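Local coordinates for CNPV058 bcl-2 like protein (Canarypox virus, PDB 5WOS) that inhibits apoptosis of the host cell, binding BAK1, BAX and other BH3-containing proteins such as BIM, BID and PUMA, supposedly to prevent BAK1 and BAX activation, at residues A[41-44]-A[45-49]; A[60-63]-A[64-68]. All coordinates share one frame; numbering follows the deposited sequence.

Contact 1 (A[41-44]-A[45-49]); sequences EDEN and TYIIV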
# COMPACT_ATOMS: atom_id res chain seq x y z
N GLU A 41 -7.64 -5.99 13.97
CA GLU A 41 -8.01 -5.28 15.19
C GLU A 41 -9.17 -4.32 14.94
O GLU A 41 -10.12 -4.26 15.73
CB GLU A 41 -6.79 -4.54 15.73
CG GLU A 41 -7.06 -3.56 16.86
CD GLU A 41 -5.80 -2.82 17.29
OE1 GLU A 41 -4.70 -3.39 17.16
OE2 GLU A 41 -5.92 -1.65 17.73
N ASP A 42 -9.11 -3.56 13.84
CA ASP A 42 -10.09 -2.53 13.52
C ASP A 42 -10.85 -2.97 12.28
O ASP A 42 -10.35 -2.85 11.16
CB ASP A 42 -9.41 -1.18 13.31
CG ASP A 42 -10.39 -0.08 12.96
OD1 ASP A 42 -11.61 -0.31 13.00
OD2 ASP A 42 -9.92 1.03 12.63
N GLU A 43 -12.08 -3.47 12.48
CA GLU A 43 -12.84 -4.04 11.38
C GLU A 43 -13.39 -2.96 10.45
O GLU A 43 -13.43 -3.15 9.23
CB GLU A 43 -13.96 -4.91 11.93
CG GLU A 43 -14.59 -5.84 10.90
CD GLU A 43 -15.84 -5.27 10.26
OE1 GLU A 43 -16.42 -4.31 10.82
OE2 GLU A 43 -16.25 -5.79 9.21
N ASN A 44 -13.81 -1.82 11.00
CA ASN A 44 -14.40 -0.78 10.17
C ASN A 44 -13.37 -0.18 9.22
O ASN A 44 -13.64 0.01 8.03
CB ASN A 44 -15.02 0.31 11.05
CG ASN A 44 -16.42 -0.06 11.50
OD1 ASN A 44 -17.19 -0.66 10.76
ND2 ASN A 44 -16.75 0.29 12.74
N THR A 45 -12.17 0.13 9.72
CA THR A 45 -11.11 0.61 8.85
C THR A 45 -10.80 -0.40 7.76
O THR A 45 -10.65 -0.04 6.58
CB THR A 45 -9.85 0.93 9.65
OG1 THR A 45 -10.13 1.97 10.60
CG2 THR A 45 -8.73 1.39 8.74
N TYR A 46 -10.70 -1.68 8.12
CA TYR A 46 -10.28 -2.69 7.15
C TYR A 46 -11.23 -2.73 5.97
O TYR A 46 -10.78 -2.81 4.81
CB TYR A 46 -10.19 -4.06 7.82
CG TYR A 46 -9.67 -5.14 6.90
CD1 TYR A 46 -8.34 -5.15 6.50
CD2 TYR A 46 -10.50 -6.15 6.43
CE1 TYR A 46 -7.86 -6.11 5.66
CE2 TYR A 46 -10.02 -7.12 5.59
CZ TYR A 46 -8.70 -7.10 5.20
OH TYR A 46 -8.20 -8.06 4.36
N ILE A 47 -12.53 -2.68 6.22
CA ILE A 47 -13.51 -2.70 5.13
C ILE A 47 -13.31 -1.50 4.22
O ILE A 47 -13.32 -1.62 2.99
CB ILE A 47 -14.94 -2.77 5.70
CG1 ILE A 47 -15.39 -4.23 5.84
CG2 ILE A 47 -15.93 -2.03 4.80
CD1 ILE A 47 -14.54 -5.06 6.78
N ILE A 48 -13.11 -0.32 4.80
CA ILE A 48 -12.93 0.88 3.99
C ILE A 48 -11.66 0.77 3.16
O ILE A 48 -11.68 0.94 1.93
CB ILE A 48 -12.93 2.13 4.88
CG1 ILE A 48 -14.33 2.36 5.45
CG2 ILE A 48 -12.46 3.36 4.10
CD1 ILE A 48 -14.44 3.51 6.45
N VAL A 49 -10.53 0.49 3.81
CA VAL A 49 -9.27 0.38 3.08
C VAL A 49 -9.31 -0.79 2.10
O VAL A 49 -8.78 -0.70 0.99
CB VAL A 49 -8.08 0.26 4.06
CG1 VAL A 49 -6.78 0.06 3.29
CG2 VAL A 49 -7.99 1.49 4.94
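D42 and T45 meet at the start of helix 43-69, where D42 is the N-cap: its carboxylate reaches the backbone N of the residue three further on. OD1 of D42 takes the N-H of T45 at 3.4 Å, a bond that is long and weak but almost perfectly straight (178°). With CG of D42 anti to the backbone N, chi1 179°, the carboxylate is swung beside its own carbonyl carbon and meets the T45 side chain at about a right angle. The other carboxylate oxygen falls implausibly close to the T45 hydroxyl, so that pairing is doubtful as modelled.

Behind the cap the regular helical ladder begins at once. The N of Y46 donates to O of D42 (3.3 Å), and the N of I47 follows to O of E43 (3.2 Å). One turn along, I47 lies against E43, whose chain is bent at chi2 (-96°) toward the next turn. Further out, the helix is held against helix 14-32: T45 touches I22, and the Y46 side chain touches Y26 while its hydroxyl is hydrogen-bonded to OE1 of E29. W143 also packs on T45. On the E43 flank, the closest side-chain approach is OE2 of E43 to the terminal CD1 methyl of I47, at 3.1 Å.

Contact 2 (A[60-63]-A[64-68]); sequences NIVE and FRKDI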
# COMPACT_ATOMS: atom_id res chain seq x y z
N ASN A 60 -6.65 -0.16 -12.36
CA ASN A 60 -5.26 0.10 -12.72
C ASN A 60 -4.40 -1.16 -12.68
O ASN A 60 -3.16 -1.05 -12.68
CB ASN A 60 -4.65 1.15 -11.79
CG ASN A 60 -5.40 2.47 -11.83
OD1 ASN A 60 -5.21 3.27 -12.74
ND2 ASN A 60 -6.26 2.69 -10.84
N ILE A 61 -5.00 -2.35 -12.66
CA ILE A 61 -4.20 -3.57 -12.63
C ILE A 61 -3.40 -3.71 -13.92
O ILE A 61 -2.30 -4.26 -13.92
CB ILE A 61 -5.11 -4.79 -12.38
CG1 ILE A 61 -4.29 -5.95 -11.83
CG2 ILE A 61 -5.86 -5.20 -13.64
CD1 ILE A 61 -4.01 -5.83 -10.36
N VAL A 62 -3.94 -3.22 -15.04
CA VAL A 62 -3.25 -3.34 -16.32
C VAL A 62 -1.99 -2.48 -16.32
O VAL A 62 -0.91 -2.93 -16.72
CB VAL A 62 -4.19 -2.95 -17.48
CG1 VAL A 62 -3.46 -2.99 -18.81
CG2 VAL A 62 -5.39 -3.88 -17.50
N GLU A 63 -2.11 -1.22 -15.90
CA GLU A 63 -0.93 -0.37 -15.80
C GLU A 63 0.10 -0.97 -14.85
O GLU A 63 1.30 -0.99 -15.16
CB GLU A 63 -1.33 1.04 -15.35
CG GLU A 63 -1.83 1.93 -16.47
CD GLU A 63 -0.77 2.17 -17.55
OE1 GLU A 63 0.36 2.56 -17.19
OE2 GLU A 63 -1.07 1.95 -18.74
N PHE A 64 -0.35 -1.46 -13.70
CA PHE A 64 0.57 -2.11 -12.77
C PHE A 64 1.32 -3.25 -13.45
O PHE A 64 2.52 -3.43 -13.23
CB PHE A 64 -0.20 -2.65 -11.56
CG PHE A 64 -0.73 -1.58 -10.64
CD1 PHE A 64 -0.41 -0.24 -10.81
CD2 PHE A 64 -1.55 -1.93 -9.57
CE1 PHE A 64 -0.90 0.72 -9.95
CE2 PHE A 64 -2.04 -0.97 -8.70
CZ PHE A 64 -1.72 0.36 -8.89
N ARG A 65 0.62 -4.05 -14.26
CA ARG A 65 1.25 -5.18 -14.95
C ARG A 65 2.34 -4.71 -15.91
O ARG A 65 3.35 -5.40 -16.10
CB ARG A 65 0.19 -5.98 -15.70
CG ARG A 65 0.67 -7.32 -16.26
CD ARG A 65 -0.44 -7.98 -17.07
NE ARG A 65 -0.32 -9.44 -17.09
CZ ARG A 65 0.09 -10.18 -18.12
NH1 ARG A 65 0.15 -11.50 -18.01
NH2 ARG A 65 0.44 -9.61 -19.27
N LYS A 66 2.14 -3.56 -16.55
CA LYS A 66 3.15 -3.06 -17.48
C LYS A 66 4.34 -2.48 -16.73
O LYS A 66 5.50 -2.82 -17.03
CB LYS A 66 2.54 -2.00 -18.40
CG LYS A 66 1.35 -2.49 -19.19
CD LYS A 66 0.92 -1.42 -20.16
CE LYS A 66 -0.42 -1.72 -20.78
NZ LYS A 66 -0.98 -0.49 -21.41
N ASP A 67 4.08 -1.62 -15.75
CA ASP A 67 5.16 -1.00 -14.99
C ASP A 67 6.00 -2.04 -14.26
O ASP A 67 7.21 -1.84 -14.06
CB ASP A 67 4.59 0.00 -13.98
CG ASP A 67 3.67 1.03 -14.62
OD1 ASP A 67 3.92 1.45 -15.77
OD2 ASP A 67 2.69 1.43 -13.96
N ILE A 68 5.39 -3.16 -13.87
CA ILE A 68 6.09 -4.17 -13.09
C ILE A 68 7.03 -4.98 -13.97
O ILE A 68 8.15 -5.31 -13.57
CB ILE A 68 5.07 -5.06 -12.35
CG1 ILE A 68 5.76 -6.04 -11.41
CG2 ILE A 68 4.21 -5.82 -13.34
CD1 ILE A 68 4.80 -6.68 -10.44
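E63 and F64 dominate this stretch of helix 43-69, part of the groove in which this Bcl-2 protein holds a bound peptide. The F64 ring lies back against the preceding turn: O of N60 sits 3.2 Å above one face, displaced toward the rim, where CG of F64 is its nearest ring atom. O of N60 also accepts the N-H of F64 at 3.0 Å, so one carbonyl oxygen both takes the backbone N-H and sits over the near part of the ring face. CG of F64 stands beside its own backbone N, chi1 -70°, which brings the ring back against N60, whose CB comes up to CE1 of F64.

E63 is the polar counterpart, its CB pointing away from residues 64-68 while its carboxylate reaches toward K66 and D67. A bend at chi2 (-62°) puts OE2 of E63 3.6 Å from NZ of K66, a long salt bridge in which the two chains cross at a slant. K66 itself is extended beyond CG and runs alongside V62, with CE of K66 3.8 Å from the CG1 methyl of V62. OE1 of E63 faces OD1 of D67 at 4.0 Å, carboxylate planes 61° apart. With acid from the bound peptide close to both OE1 of E63 and OD2 of D67, this negative charge probably raises the affinity of either group for a proton; K66 and a weak, long ion pair from D67 to R70 would offset part of it. OD1 of D67 also has a weak hydrogen bond to an aromatic side chain of the peptide. The backbone N of D67 donates to O of E63 at 2.9 Å, almost straight.

N60, F64 and D67 pack on apolar side chains of the peptide. On the protein side F64 meets F101 of helix 92-112 edge-to-face, while I61, F64 and R65 touch Y104 and I68 touches V108 of that same helix.

In the fold
Both contacts belong to the long helix 43-69 and come in series along it, contact 1 at its first turns and contact 2 close to its last. Their centres lie 26 Å apart and their nearest atoms about 12 Å, so they do not touch; the intervening helical turns join them. The two ends have different neighbours in this all-helical Bcl-2 fold. Contact 1 starts the helix beside helix 14-32 and the loop holding W143, whereas contact 2 lies against helix 92-112 and the bound peptide. One helix thus links a capped start at one side of the molecule to a wall of the ligand-binding groove at the other.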